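Local coordinates for Slr1438 protein (Synechocystis sp., PDB 3K25) that is of unknown function but probably binds carbohydrate and may act as a sugar isomerase of the aldose 1-epimerase kind, at residues V60-C71 / F159-F167; S203-I213 / Y237-A246. All blocks are in the same frame, centred on the assembly; numbering follows the deposited sequence.

In the fold
Both contacts belong to the same curled antiparallel sheet, and strand 250-256 runs between them, pairing with 157-168 and with 239-245. Interaction 1 lies near the centre of the chain and is almost wholly buried. It joins a mostly loop-like segment, 60-71, to the broken strand 157-168, and glycines, prolines and aromatic rings shape it. Interaction 2 lies further out, with its centre about 13 Å from that of interaction 1. It is a regular strand pair with one mostly apolar face and one mixed face that carries Glu205 and Asp207 and is partly exposed. The two touch where Tyr237 packs on Phe163 and Leu161, and again where Trp243 reaches His164.

Interaction 1 of 2, residues V60-C71 / F159-F167; sequences VRGGIPILFPIC and FSLGFHPYF
Tyr166 lays one face of its ring over the Gly62 backbone. Gly62 CA makes a CH-pi contact, 3.5 Å from the ring centroid. The rim of the ring meets Gly63 O and Pro65 CD in its plane. Pro65 crosses the tyrosine at about a right angle, with Pro65 CD 3.6 Å from Tyr166 CE2. Five backbone hydrogen bonds join the segments. Tyr166 N gives to Gly63 O (2.9 Å), His164 N to Pro65 O and Ser160 N to Pro69 O. Leu67 and Gly162 bond both ways, and the bond from Leu67 N to Gly162 O is nearly straight at 167°.

Strand 66-67 borders the broken strand 157-168 in a beta-sandwich of the galactose mutarotase type. Leu67 and Gly162 form an antiparallel hydrogen-bonded pair, Ile66 and Phe163 a non-hydrogen-bonded one. In relatives a sheet of this fold lines the sugar cleft, and the same is probable here. Gly162 has no side chain, which leaves its place to Leu67 and Cys71; Cys71 SG lies 3.6 Å from Gly162 N. Ile66 and Phe163 lie on the face opposite Leu67. Ile66 and Leu161 lie side by side, pointing the same way, with Ile66 CG2 3.9 Å from Leu161 CD1. Phe68 has CG anti to its own N (chi1 173°), which carries its ring out to Phe159. Phe159 CD2 comes in at the edge of that ring, 3.9 Å from Phe68 CE1. Pro69, after a cis peptide, sets its CB over one face of Phe68.

Further out, strands 130-139 and 142-151 pack against the Ile66 and Phe163 side. Tyr250 meets Tyr166 edge-to-face, and Ser257 OG accepts from Leu161 N.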
loop_
_atom_site.group_PDB
_atom_site.type_symbol
_atom_site.label_atom_id
_atom_site.label_comp_id
_atom_site.label_asym_id
_atom_site.label_seq_id
_atom_site.Cartn_x
_atom_site.Cartn_y
_atom_site.Cartn_z
ATOM N N VAL A 60 8.358 -4.856 -6.278
ATOM C CA VAL A 60 8.575 -3.425 -6.260
ATOM C C VAL A 60 8.973 -2.983 -4.862
ATOM O O VAL A 60 8.399 -3.440 -3.875
ATOM C CB VAL A 60 7.312 -2.657 -6.732
ATOM C CG1 VAL A 60 6.056 -3.284 -6.135
ATOM C CG2 VAL A 60 7.415 -1.201 -6.324
ATOM N N ARG A 61 9.979 -2.112 -4.803
ATOM C CA ARG A 61 10.497 -1.548 -3.556
ATOM C C ARG A 61 10.380 -0.045 -3.652
ATOM O O ARG A 61 11.263 0.624 -4.190
ATOM C CB ARG A 61 11.967 -1.900 -3.355
ATOM C CG ARG A 61 12.217 -3.305 -2.884
ATOM C CD ARG A 61 12.213 -3.413 -1.367
ATOM N NE ARG A 61 12.361 -4.807 -0.958
ATOM C CZ ARG A 61 11.410 -5.729 -1.100
ATOM N NH1 ARG A 61 10.235 -5.399 -1.631
ATOM N NH2 ARG A 61 11.642 -6.989 -0.742
ATOM N N GLY A 62 9.285 0.482 -3.128
ATOM C CA GLY A 62 9.071 1.911 -3.168
ATOM C C GLY A 62 7.663 2.137 -3.655
ATOM O O GLY A 62 6.957 1.178 -3.936
ATOM N N GLY A 63 7.249 3.391 -3.761
ATOM C CA GLY A 63 5.902 3.653 -4.218
ATOM C C GLY A 63 4.861 3.196 -3.211
ATOM O O GLY A 63 5.125 3.139 -2.001
ATOM N N ILE A 64 3.675 2.854 -3.709
ATOM C CA ILE A 64 2.594 2.428 -2.842
ATOM C C ILE A 64 1.958 1.111 -3.285
ATOM O O ILE A 64 0.893 1.089 -3.913
ATOM C CB ILE A 64 1.524 3.524 -2.760
ATOM C CG1 ILE A 64 2.193 4.866 -2.459
ATOM C CG2 ILE A 64 0.539 3.202 -1.642
ATOM C CD1 ILE A 64 1.254 6.038 -2.500
ATOM N N PRO A 65 2.622 -0.014 -2.984
ATOM C CA PRO A 65 2.074 -1.319 -3.368
ATOM C C PRO A 65 0.736 -1.631 -2.671
ATOM O O PRO A 65 0.475 -1.202 -1.538
ATOM C CB PRO A 65 3.189 -2.286 -2.971
ATOM C CG PRO A 65 4.445 -1.449 -3.203
ATOM C CD PRO A 65 4.033 -0.137 -2.570
ATOM N N ILE A 66 -0.108 -2.371 -3.381
ATOM C CA ILE A 66 -1.427 -2.755 -2.900
ATOM C C ILE A 66 -1.407 -4.205 -2.442
ATOM O O ILE A 66 -0.914 -5.079 -3.163
ATOM C CB ILE A 66 -2.455 -2.587 -4.033
ATOM C CG1 ILE A 66 -2.483 -1.120 -4.462
ATOM C CG2 ILE A 66 -3.832 -3.074 -3.593
ATOM C CD1 ILE A 66 -3.291 -0.869 -5.706
ATOM N N LEU A 67 -1.950 -4.458 -1.251
ATOM C CA LEU A 67 -1.993 -5.813 -0.690
ATOM C C LEU A 67 -3.424 -6.374 -0.708
ATOM O O LEU A 67 -4.299 -5.900 0.041
ATOM C CB LEU A 67 -1.447 -5.800 0.748
ATOM C CG LEU A 67 -0.257 -4.857 1.023
ATOM C CD1 LEU A 67 0.113 -4.942 2.494
ATOM C CD2 LEU A 67 0.936 -5.207 0.147
ATOM N N PHE A 68 -3.656 -7.385 -1.549
ATOM C CA PHE A 68 -4.983 -8.006 -1.684
ATOM C C PHE A 68 -4.885 -9.368 -2.388
ATOM O O PHE A 68 -4.149 -9.516 -3.360
ATOM C CB PHE A 68 -5.891 -7.074 -2.499
ATOM C CG PHE A 68 -7.229 -7.666 -2.844
ATOM C CD1 PHE A 68 -8.324 -7.503 -1.994
ATOM C CD2 PHE A 68 -7.408 -8.369 -4.034
ATOM C CE1 PHE A 68 -9.567 -8.022 -2.333
ATOM C CE2 PHE A 68 -8.644 -8.892 -4.371
ATOM C CZ PHE A 68 -9.728 -8.716 -3.522
ATOM N N PRO A 69 -5.654 -10.373 -1.943
ATOM C CA PRO A 69 -6.628 -10.417 -0.851
ATOM C C PRO A 69 -6.063 -10.697 0.549
ATOM O O PRO A 69 -6.805 -11.097 1.434
ATOM C CB PRO A 69 -7.592 -11.500 -1.310
ATOM C CG PRO A 69 -6.651 -12.497 -1.948
ATOM C CD PRO A 69 -5.723 -11.608 -2.754
ATOM N N ILE A 70 -4.760 -10.516 0.746
ATOM C CA ILE A 70 -4.184 -10.698 2.084
ATOM C C ILE A 70 -3.008 -9.753 2.268
ATOM O O ILE A 70 -2.431 -9.253 1.292
ATOM C CB ILE A 70 -3.631 -12.140 2.374
ATOM C CG1 ILE A 70 -2.400 -12.421 1.497
ATOM C CG2 ILE A 70 -4.729 -13.182 2.191
ATOM C CD1 ILE A 70 -1.676 -13.733 1.806
ATOM N N CYS A 71 -2.668 -9.505 3.529
ATOM C CA CYS A 71 -1.531 -8.673 3.868
ATOM C C CYS A 71 -0.561 -9.627 4.577
ATOM O O CYS A 71 -0.949 -10.374 5.483
ATOM C CB CYS A 71 -1.963 -7.524 4.784
ATOM S SG CYS A 71 -3.238 -6.432 4.069
ATOM N N PHE A 159 -11.617 -11.262 2.911
ATOM C CA PHE A 159 -10.468 -10.605 2.302
ATOM C C PHE A 159 -9.749 -9.641 3.235
ATOM O O PHE A 159 -10.230 -9.292 4.310
ATOM C CB PHE A 159 -10.887 -9.828 1.047
ATOM C CG PHE A 159 -11.459 -8.476 1.348
ATOM C CD1 PHE A 159 -12.798 -8.337 1.724
ATOM C CD2 PHE A 159 -10.637 -7.339 1.332
ATOM C CE1 PHE A 159 -13.316 -7.083 2.084
ATOM C CE2 PHE A 159 -11.140 -6.079 1.693
ATOM C CZ PHE A 159 -12.483 -5.948 2.071
ATOM N N SER A 160 -8.577 -9.228 2.786
ATOM C CA SER A 160 -7.752 -8.263 3.481
ATOM C C SER A 160 -7.250 -7.317 2.405
ATOM O O SER A 160 -6.979 -7.733 1.274
ATOM C CB SER A 160 -6.572 -8.936 4.183
ATOM O OG SER A 160 -6.843 -9.110 5.561
ATOM N N LEU A 161 -7.156 -6.039 2.755
ATOM C CA LEU A 161 -6.677 -5.032 1.829
ATOM C C LEU A 161 -5.680 -4.131 2.545
ATOM O O LEU A 161 -5.912 -3.714 3.680
ATOM C CB LEU A 161 -7.849 -4.197 1.286
ATOM C CG LEU A 161 -7.427 -3.038 0.369
ATOM C CD1 LEU A 161 -6.492 -3.560 -0.733
ATOM C CD2 LEU A 161 -8.647 -2.367 -0.225
ATOM N N GLY A 162 -4.567 -3.837 1.884
ATOM C CA GLY A 162 -3.576 -2.979 2.501
ATOM C C GLY A 162 -2.793 -2.117 1.530
ATOM O O GLY A 162 -2.666 -2.429 0.342
ATOM N N PHE A 163 -2.268 -1.011 2.038
ATOM C CA PHE A 163 -1.468 -0.107 1.225
ATOM C C PHE A 163 -0.116 -0.083 1.904
ATOM O O PHE A 163 -0.025 0.037 3.130
ATOM C CB PHE A 163 -2.121 1.278 1.156
ATOM C CG PHE A 163 -3.381 1.302 0.316
ATOM C CD1 PHE A 163 -3.322 1.576 -1.046
ATOM C CD2 PHE A 163 -4.617 0.990 0.879
ATOM C CE1 PHE A 163 -4.476 1.541 -1.840
ATOM C CE2 PHE A 163 -5.777 0.950 0.101
ATOM C CZ PHE A 163 -5.705 1.225 -1.263
ATOM N N HIS A 164 0.927 -0.208 1.093
ATOM C CA HIS A 164 2.292 -0.301 1.576
ATOM C C HIS A 164 3.160 0.893 1.150
ATOM O O HIS A 164 4.228 0.717 0.556
ATOM C CB HIS A 164 2.843 -1.625 1.025
ATOM C CG HIS A 164 4.169 -2.030 1.574
ATOM N ND1 HIS A 164 4.463 -3.340 1.887
ATOM C CD2 HIS A 164 5.306 -1.327 1.791
ATOM C CE1 HIS A 164 5.725 -3.426 2.269
ATOM N NE2 HIS A 164 6.260 -2.219 2.219
ATOM N N PRO A 165 2.732 2.122 1.473
ATOM C CA PRO A 165 3.526 3.294 1.079
ATOM C C PRO A 165 4.955 3.345 1.619
ATOM O O PRO A 165 5.205 3.082 2.799
ATOM C CB PRO A 165 2.688 4.467 1.585
ATOM C CG PRO A 165 2.102 3.912 2.855
ATOM C CD PRO A 165 1.661 2.506 2.414
ATOM N N TYR A 166 5.884 3.694 0.733
ATOM C CA TYR A 166 7.295 3.849 1.077
ATOM C C TYR A 166 7.585 5.349 1.124
ATOM O O TYR A 166 7.865 5.954 0.086
ATOM C CB TYR A 166 8.182 3.235 0.001
ATOM C CG TYR A 166 8.179 1.734 -0.055
ATOM C CD1 TYR A 166 9.250 1.004 0.447
ATOM C CD2 TYR A 166 7.132 1.044 -0.660
ATOM C CE1 TYR A 166 9.292 -0.370 0.340
ATOM C CE2 TYR A 166 7.157 -0.336 -0.776
ATOM C CZ TYR A 166 8.245 -1.042 -0.277
ATOM O OH TYR A 166 8.306 -2.412 -0.421
ATOM N N PHE A 167 7.515 5.953 2.307
ATOM C CA PHE A 167 7.781 7.381 2.423
ATOM C C PHE A 167 9.273 7.673 2.477
ATOM O O PHE A 167 10.031 6.960 3.154
ATOM C CB PHE A 167 7.089 7.929 3.651
ATOM C CG PHE A 167 5.605 7.768 3.606
ATOM C CD1 PHE A 167 4.857 8.442 2.648
ATOM C CD2 PHE A 167 4.950 6.937 4.517
ATOM C CE1 PHE A 167 3.485 8.301 2.592
ATOM C CE2 PHE A 167 3.576 6.787 4.473
ATOM C CZ PHE A 167 2.832 7.472 3.507
#

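Interaction 2 of 2, residues S203-I213 / Y237-A246; sequences SPELDLAFTQI and YQTLVLWTVA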
loop_
_atom_site.group_PDB
_atom_site.type_symbol
_atom_site.label_atom_id
_atom_site.label_comp_id
_atom_site.label_asym_id
_atom_site.label_seq_id
_atom_site.Cartn_x
_atom_site.Cartn_y
_atom_site.Cartn_z
ATOM N N SER A 203 17.661 1.524 13.711
ATOM C CA SER A 203 17.954 0.108 13.924
ATOM C C SER A 203 18.150 -0.614 12.594
ATOM O O SER A 203 17.662 -0.162 11.562
ATOM C CB SER A 203 16.813 -0.558 14.696
ATOM O OG SER A 203 16.890 -1.972 14.589
ATOM N N PRO A 204 18.863 -1.754 12.603
ATOM C CA PRO A 204 19.109 -2.520 11.379
ATOM C C PRO A 204 17.835 -2.838 10.606
ATOM O O PRO A 204 17.813 -2.771 9.376
ATOM C CB PRO A 204 19.799 -3.774 11.899
ATOM C CG PRO A 204 20.570 -3.255 13.060
ATOM C CD PRO A 204 19.552 -2.376 13.747
ATOM N N GLU A 205 16.777 -3.188 11.329
ATOM C CA GLU A 205 15.504 -3.508 10.698
ATOM C C GLU A 205 14.348 -3.471 11.690
ATOM O O GLU A 205 14.409 -4.074 12.758
ATOM C CB GLU A 205 15.576 -4.883 10.034
ATOM C CG GLU A 205 14.242 -5.384 9.503
ATOM C CD GLU A 205 14.375 -6.665 8.695
ATOM O OE1 GLU A 205 15.095 -7.582 9.140
ATOM O OE2 GLU A 205 13.755 -6.764 7.619
ATOM N N LEU A 206 13.299 -2.746 11.323
ATOM C CA LEU A 206 12.106 -2.609 12.145
ATOM C C LEU A 206 10.887 -3.072 11.336
ATOM O O LEU A 206 10.538 -2.470 10.317
ATOM C CB LEU A 206 11.935 -1.144 12.567
ATOM C CG LEU A 206 12.152 -0.748 14.035
ATOM C CD1 LEU A 206 13.519 -1.196 14.503
ATOM C CD2 LEU A 206 12.003 0.761 14.190
ATOM N N ASP A 207 10.251 -4.152 11.774
ATOM C CA ASP A 207 9.081 -4.674 11.076
ATOM C C ASP A 207 7.975 -4.823 12.104
ATOM O O ASP A 207 7.654 -5.932 12.524
ATOM C CB ASP A 207 9.405 -6.034 10.445
ATOM C CG ASP A 207 8.344 -6.493 9.455
ATOM O OD1 ASP A 207 7.183 -6.732 9.858
ATOM O OD2 ASP A 207 8.669 -6.614 8.259
ATOM N N LEU A 208 7.393 -3.696 12.499
ATOM C CA LEU A 208 6.354 -3.683 13.521
ATOM C C LEU A 208 4.897 -3.644 13.039
ATOM O O LEU A 208 4.534 -2.879 12.138
ATOM C CB LEU A 208 6.599 -2.507 14.476
ATOM C CG LEU A 208 8.032 -2.223 14.966
ATOM C CD1 LEU A 208 8.835 -3.519 15.098
ATOM C CD2 LEU A 208 8.722 -1.292 13.984
ATOM N N ALA A 209 4.064 -4.472 13.668
ATOM C CA ALA A 209 2.645 -4.536 13.343
ATOM C C ALA A 209 1.793 -4.129 14.551
ATOM O O ALA A 209 1.635 -4.905 15.501
ATOM C CB ALA A 209 2.273 -5.943 12.891
ATOM N N PHE A 210 1.266 -2.907 14.521
ATOM C CA PHE A 210 0.406 -2.416 15.588
ATOM C C PHE A 210 -1.026 -2.833 15.235
ATOM O O PHE A 210 -1.709 -2.156 14.468
ATOM C CB PHE A 210 0.483 -0.899 15.655
ATOM C CG PHE A 210 1.867 -0.365 15.873
ATOM C CD1 PHE A 210 2.323 -0.076 17.155
ATOM C CD2 PHE A 210 2.707 -0.115 14.793
ATOM C CE1 PHE A 210 3.589 0.460 17.364
ATOM C CE2 PHE A 210 3.978 0.420 14.990
ATOM C CZ PHE A 210 4.419 0.710 16.281
ATOM N N THR A 211 -1.496 -3.943 15.782
ATOM C CA THR A 211 -2.841 -4.388 15.455
ATOM C C THR A 211 -3.924 -3.887 16.402
ATOM O O THR A 211 -5.079 -4.316 16.304
ATOM C CB THR A 211 -2.915 -5.926 15.395
ATOM O OG1 THR A 211 -2.647 -6.469 16.693
ATOM C CG2 THR A 211 -1.890 -6.468 14.401
ATOM N N GLN A 212 -3.559 -2.979 17.307
ATOM C CA GLN A 212 -4.500 -2.412 18.279
ATOM C C GLN A 212 -4.313 -0.899 18.310
ATOM O O GLN A 212 -3.526 -0.376 19.102
ATOM C CB GLN A 212 -4.225 -2.991 19.667
ATOM C CG GLN A 212 -5.311 -2.726 20.692
ATOM C CD GLN A 212 -6.608 -3.428 20.351
ATOM O OE1 GLN A 212 -6.616 -4.624 20.053
ATOM N NE2 GLN A 212 -7.712 -2.691 20.397
ATOM N N ILE A 213 -5.043 -0.196 17.451
ATOM C CA ILE A 213 -4.915 1.257 17.365
ATOM C C ILE A 213 -6.132 2.012 17.864
ATOM O O ILE A 213 -7.264 1.546 17.720
ATOM C CB ILE A 213 -4.596 1.703 15.910
ATOM C CG1 ILE A 213 -5.688 1.218 14.947
ATOM C CG2 ILE A 213 -3.224 1.169 15.502
ATOM C CD1 ILE A 213 -5.430 1.570 13.507
ATOM N N TYR A 237 -9.669 -0.191 7.923
ATOM C CA TYR A 237 -8.308 -0.417 8.376
ATOM C C TYR A 237 -8.149 -0.374 9.881
ATOM O O TYR A 237 -8.333 0.671 10.507
ATOM C CB TYR A 237 -7.388 0.594 7.703
ATOM C CG TYR A 237 -7.552 0.555 6.211
ATOM C CD1 TYR A 237 -8.482 1.384 5.570
ATOM C CD2 TYR A 237 -6.849 -0.379 5.437
ATOM C CE1 TYR A 237 -8.709 1.278 4.187
ATOM C CE2 TYR A 237 -7.071 -0.495 4.062
ATOM C CZ TYR A 237 -8.001 0.332 3.444
ATOM O OH TYR A 237 -8.242 0.200 2.090
ATOM N N GLN A 238 -7.771 -1.518 10.451
ATOM C CA GLN A 238 -7.616 -1.650 11.895
ATOM C C GLN A 238 -6.196 -1.914 12.357
ATOM O O GLN A 238 -5.926 -1.919 13.557
ATOM C CB GLN A 238 -8.535 -2.765 12.376
ATOM C CG GLN A 238 -9.948 -2.594 11.842
ATOM C CD GLN A 238 -10.745 -3.873 11.883
ATOM O OE1 GLN A 238 -11.179 -4.309 12.946
ATOM N NE2 GLN A 238 -10.933 -4.492 10.718
ATOM N N THR A 239 -5.291 -2.121 11.403
ATOM C CA THR A 239 -3.889 -2.392 11.719
ATOM C C THR A 239 -2.900 -1.433 11.058
ATOM O O THR A 239 -3.087 -1.008 9.916
ATOM C CB THR A 239 -3.504 -3.833 11.333
ATOM O OG1 THR A 239 -3.994 -4.742 12.331
ATOM C CG2 THR A 239 -1.992 -3.972 11.222
ATOM N N LEU A 240 -1.837 -1.115 11.787
ATOM C CA LEU A 240 -0.813 -0.217 11.294
ATOM C C LEU A 240 0.530 -0.932 11.304
ATOM O O LEU A 240 0.967 -1.444 12.341
ATOM C CB LEU A 240 -0.758 1.019 12.176
ATOM C CG LEU A 240 -0.762 2.388 11.499
ATOM C CD1 LEU A 240 -1.404 2.353 10.107
ATOM C CD2 LEU A 240 -1.527 3.333 12.430
ATOM N N VAL A 241 1.176 -0.974 10.138
ATOM C CA VAL A 241 2.467 -1.636 10.002
ATOM C C VAL A 241 3.595 -0.634 9.733
ATOM O O VAL A 241 3.407 0.354 9.016
ATOM C CB VAL A 241 2.430 -2.685 8.852
ATOM C CG1 VAL A 241 3.838 -3.205 8.564
ATOM C CG2 VAL A 241 1.504 -3.845 9.226
ATOM N N LEU A 242 4.763 -0.885 10.319
ATOM C CA LEU A 242 5.910 -0.006 10.114
ATOM C C LEU A 242 7.115 -0.818 9.638
ATOM O O LEU A 242 7.588 -1.696 10.343
ATOM C CB LEU A 242 6.228 0.739 11.403
ATOM C CG LEU A 242 7.256 1.845 11.196
ATOM C CD1 LEU A 242 6.912 3.040 12.073
ATOM C CD2 LEU A 242 8.650 1.297 11.486
ATOM N N TRP A 243 7.595 -0.513 8.433
ATOM C CA TRP A 243 8.716 -1.214 7.793
ATOM C C TRP A 243 9.864 -0.243 7.522
ATOM O O TRP A 243 9.649 0.883 7.073
ATOM C CB TRP A 243 8.212 -1.818 6.475
ATOM C CG TRP A 243 9.215 -2.496 5.527
ATOM C CD1 TRP A 243 9.198 -2.447 4.143
ATOM C CD2 TRP A 243 10.252 -3.418 5.869
ATOM N NE1 TRP A 243 10.149 -3.287 3.619
ATOM C CE2 TRP A 243 10.811 -3.895 4.653
ATOM C CE3 TRP A 243 10.761 -3.895 7.079
ATOM C CZ2 TRP A 243 11.848 -4.823 4.620
ATOM C CZ3 TRP A 243 11.793 -4.820 7.044
ATOM C CH2 TRP A 243 12.324 -5.274 5.820
ATOM N N THR A 244 11.085 -0.680 7.797
ATOM C CA THR A 244 12.256 0.154 7.564
ATOM C C THR A 244 13.527 -0.651 7.785
ATOM O O THR A 244 13.570 -1.530 8.644
ATOM C CB THR A 244 12.260 1.393 8.490
ATOM O OG1 THR A 244 13.473 2.132 8.295
ATOM C CG2 THR A 244 12.151 0.980 9.944
ATOM N N VAL A 245 14.555 -0.367 6.993
ATOM C CA VAL A 245 15.821 -1.081 7.121
ATOM C C VAL A 245 17.024 -0.154 7.011
ATOM O O VAL A 245 16.985 0.878 6.326
ATOM C CB VAL A 245 15.974 -2.190 6.043
ATOM C CG1 VAL A 245 14.767 -3.114 6.064
ATOM C CG2 VAL A 245 16.159 -1.566 4.673
ATOM N N ALA A 246 18.098 -0.535 7.697
ATOM C CA ALA A 246 19.332 0.233 7.684
ATOM C C ALA A 246 19.794 0.412 6.237
ATOM O O ALA A 246 19.825 -0.551 5.466
ATOM C CB ALA A 246 20.404 -0.498 8.497
#
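Leu208 and Leu242 lie side by side and point the same way, with Leu208 CD2 3.6 Å from Leu242 CD2. Phe210, on the same face, turns its ring edge to Leu240 O, which lies in the ring plane 3.3 Å from Phe210 CD2. That oxygen also accepts from Phe210 N. Thr244, beside Leu206, hydrogen-bonds through OG1 to Lys172 NZ. Ile213 crosses Leu240 at about a right angle. Its chi1 of 58° brings CG1 to within 3.4 Å of Gln238 O.

Strands 205-210 and 239-245 run antiparallel, at 169°, inside the curled sheet of the mutarotase-like sandwich. A classic beta bulge at Gln238 and Thr239, opposite Trp256, begins the second strand. Thr239 OG1 hydrogen-bonds to Gln268 OE1.

On the other face, Trp243 has CG anti to its N (chi1 174°), which swings the indole across strand 205-210. Glu205 CG lies 3.5 Å from Trp243 CZ3. Asp207 comes in obliquely, its OD2 3.6 Å from Trp243 CE3. The indole also meets Tyr250 and His164. With an alanine here, a gap would probably open beside Glu205 and Asp207, and His164 would be left without the indole beside it.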